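Local coordinates for acid phosphatase (Bacillus anthracis, PDB 2I33) that hydrolyses phosphate monoesters as a class C acid phosphatase of the HAD superfamily, with magnesium held at its aspartate-lined active site, at the interface of chains A and B. Sequence-based numbering; all coordinates share one arbitrary frame. Chains: chain A/B, Acid phosphatase.

The interface of chains A and B. Residues chain A 19, 218, 222-223, 226, 242; chain B 21-22, 25.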
loop_
_atom_site.group_PDB
_atom_site.type_symbol
_atom_site.label_atom_id
_atom_site.label_comp_id
_atom_site.label_asym_id
_atom_site.label_seq_id
_atom_site.Cartn_x
_atom_site.Cartn_y
_atom_site.Cartn_z
ATOM N N GLN A 19 6.372 17.725 -4.810
ATOM C CA GLN A 19 5.130 17.152 -4.275
ATOM C C GLN A 19 5.130 15.630 -4.166
ATOM O O GLN A 19 4.269 15.047 -3.471
ATOM C CB GLN A 19 3.948 17.651 -5.109
ATOM C CG GLN A 19 3.783 19.155 -5.019
ATOM C CD GLN A 19 2.683 19.672 -5.902
ATOM O OE1 GLN A 19 1.959 18.889 -6.496
ATOM N NE2 GLN A 19 2.517 20.992 -5.959
ATOM N N MET A 218 3.620 6.802 -5.868
ATOM C CA MET A 218 4.538 7.698 -6.572
ATOM C C MET A 218 3.954 8.206 -7.882
ATOM O O MET A 218 4.198 9.344 -8.307
ATOM C CB MET A 218 5.840 6.972 -6.882
ATOM C CG MET A 218 6.609 6.492 -5.630
ATOM S SD MET A 218 8.150 5.753 -6.103
ATOM C CE MET A 218 7.538 4.197 -6.790
ATOM N N TRP A 222 -3.820 6.414 -11.065
ATOM C CA TRP A 222 -4.538 7.212 -10.085
ATOM C C TRP A 222 -4.267 8.699 -10.339
ATOM O O TRP A 222 -5.154 9.528 -10.182
ATOM C CB TRP A 222 -4.133 6.821 -8.666
ATOM C CG TRP A 222 -2.744 7.121 -8.327
ATOM C CD1 TRP A 222 -1.666 6.294 -8.448
ATOM C CD2 TRP A 222 -2.260 8.325 -7.748
ATOM N NE1 TRP A 222 -0.536 6.923 -7.987
ATOM C CE2 TRP A 222 -0.878 8.175 -7.550
ATOM C CE3 TRP A 222 -2.871 9.516 -7.368
ATOM C CZ2 TRP A 222 -0.103 9.178 -6.976
ATOM C CZ3 TRP A 222 -2.092 10.515 -6.809
ATOM C CH2 TRP A 222 -0.732 10.348 -6.643
ATOM N N GLU A 223 -3.043 9.006 -10.764
ATOM C CA GLU A 223 -2.675 10.359 -11.088
ATOM C C GLU A 223 -3.162 10.735 -12.481
ATOM O O GLU A 223 -3.733 11.782 -12.671
ATOM C CB GLU A 223 -1.164 10.577 -11.020
ATOM C CG GLU A 223 -0.772 12.020 -11.354
ATOM C CD GLU A 223 0.724 12.269 -11.447
ATOM O OE1 GLU A 223 1.493 11.301 -11.353
ATOM O OE2 GLU A 223 1.094 13.451 -11.634
ATOM N N LEU A 226 -6.678 11.872 -12.712
ATOM C CA LEU A 226 -6.936 13.260 -12.323
ATOM C C LEU A 226 -6.757 14.242 -13.477
ATOM O O LEU A 226 -7.371 15.298 -13.486
ATOM C CB LEU A 226 -6.024 13.671 -11.170
ATOM C CG LEU A 226 -6.277 12.888 -9.883
ATOM C CD1 LEU A 226 -5.102 13.106 -8.994
ATOM C CD2 LEU A 226 -7.554 13.315 -9.202
ATOM N N ARG A 242 -4.128 18.856 -8.733
ATOM C CA ARG A 242 -3.702 18.098 -7.562
ATOM C C ARG A 242 -4.321 18.719 -6.317
ATOM O O ARG A 242 -4.913 18.029 -5.515
ATOM C CB ARG A 242 -2.184 18.083 -7.457
ATOM C CG ARG A 242 -1.514 17.267 -8.525
ATOM C CD ARG A 242 -0.005 17.441 -8.442
ATOM N NE ARG A 242 0.696 16.504 -9.315
ATOM C CZ ARG A 242 2.003 16.251 -9.234
ATOM N NH1 ARG A 242 2.763 16.862 -8.330
ATOM N NH2 ARG A 242 2.557 15.389 -10.072
ATOM N N LEU B 21 1.971 16.190 -0.713
ATOM C CA LEU B 21 0.769 16.344 -1.521
ATOM C C LEU B 21 0.417 15.061 -2.260
ATOM O O LEU B 21 -0.711 14.563 -2.158
ATOM C CB LEU B 21 0.909 17.507 -2.471
ATOM C CG LEU B 21 -0.352 17.899 -3.211
ATOM C CD1 LEU B 21 -0.257 19.374 -3.534
ATOM C CD2 LEU B 21 -0.532 17.079 -4.455
ATOM N N MET B 22 1.388 14.476 -2.956
ATOM C CA MET B 22 1.063 13.278 -3.765
ATOM C C MET B 22 0.685 12.085 -2.894
ATOM O O MET B 22 -0.228 11.328 -3.217
ATOM C CB MET B 22 2.196 12.921 -4.700
ATOM C CG MET B 22 2.323 13.910 -5.808
ATOM S SD MET B 22 0.941 13.823 -6.973
ATOM C CE MET B 22 1.480 12.544 -8.089
ATOM N N LEU B 25 -2.829 12.727 -1.880
ATOM C CA LEU B 25 -3.730 12.650 -3.009
ATOM C C LEU B 25 -3.964 11.191 -3.362
ATOM O O LEU B 25 -5.084 10.765 -3.630
ATOM C CB LEU B 25 -3.148 13.453 -4.175
ATOM C CG LEU B 25 -4.042 13.680 -5.373
ATOM C CD1 LEU B 25 -5.256 14.545 -5.018
ATOM C CD2 LEU B 25 -3.210 14.353 -6.458
#
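B:Met22 reaches in among A:Arg242, A:Trp222 and A:Glu223. SD of B:Met22 lies over the centre of the guanidinium, 3.5 Å from CZ of A:Arg242. Bends at chi2 (-69°) and chi3 (-86°) turn the methyl off this plate into the corner between A:Trp222 and A:Glu223; there CE of B:Met22 lies 3.4 Å from CH2 at the benzo end of the A:Trp222 indole and 3.5 Å from the carboxylate carbon CD of A:Glu223. At the start of its helix, the backbone N of B:Met22 gives a hydrogen bond of 3.0 Å to the carbonyl O of A:Gln19, reaching it from above the carbonyl plane.

B:Leu21 and B:Leu25 flank the methionine. B:Leu21 runs alongside A:Gln19 and sets CD2 3.6 Å from CB of A:Arg242. B:Leu25 brings CG to the indole edge, in plane, and its CD2 meets CD1 of A:Leu226 tip to tip at 3.4 Å, tight for two methyls.

Two partners in chain A, both near the guanidinium plane, fix its rotation and present a face to the sulfur. NH1 of A:Arg242 donates to the amide OE1 of A:Gln19 at 2.8 Å, and NH2 makes a salt bridge of 2.9 Å with OE2 of A:Glu223, which probably tempers the arginine's charge beneath the sulfur. CB of A:Glu223 also backs one face of the indole.

Helix 21-29 of chain B thus packs against 3-10 helix 16-20 and helices 221-226 and 235-244 of chain A, and the two-fold repeats the patch with the chains exchanged, consistent with a dimer.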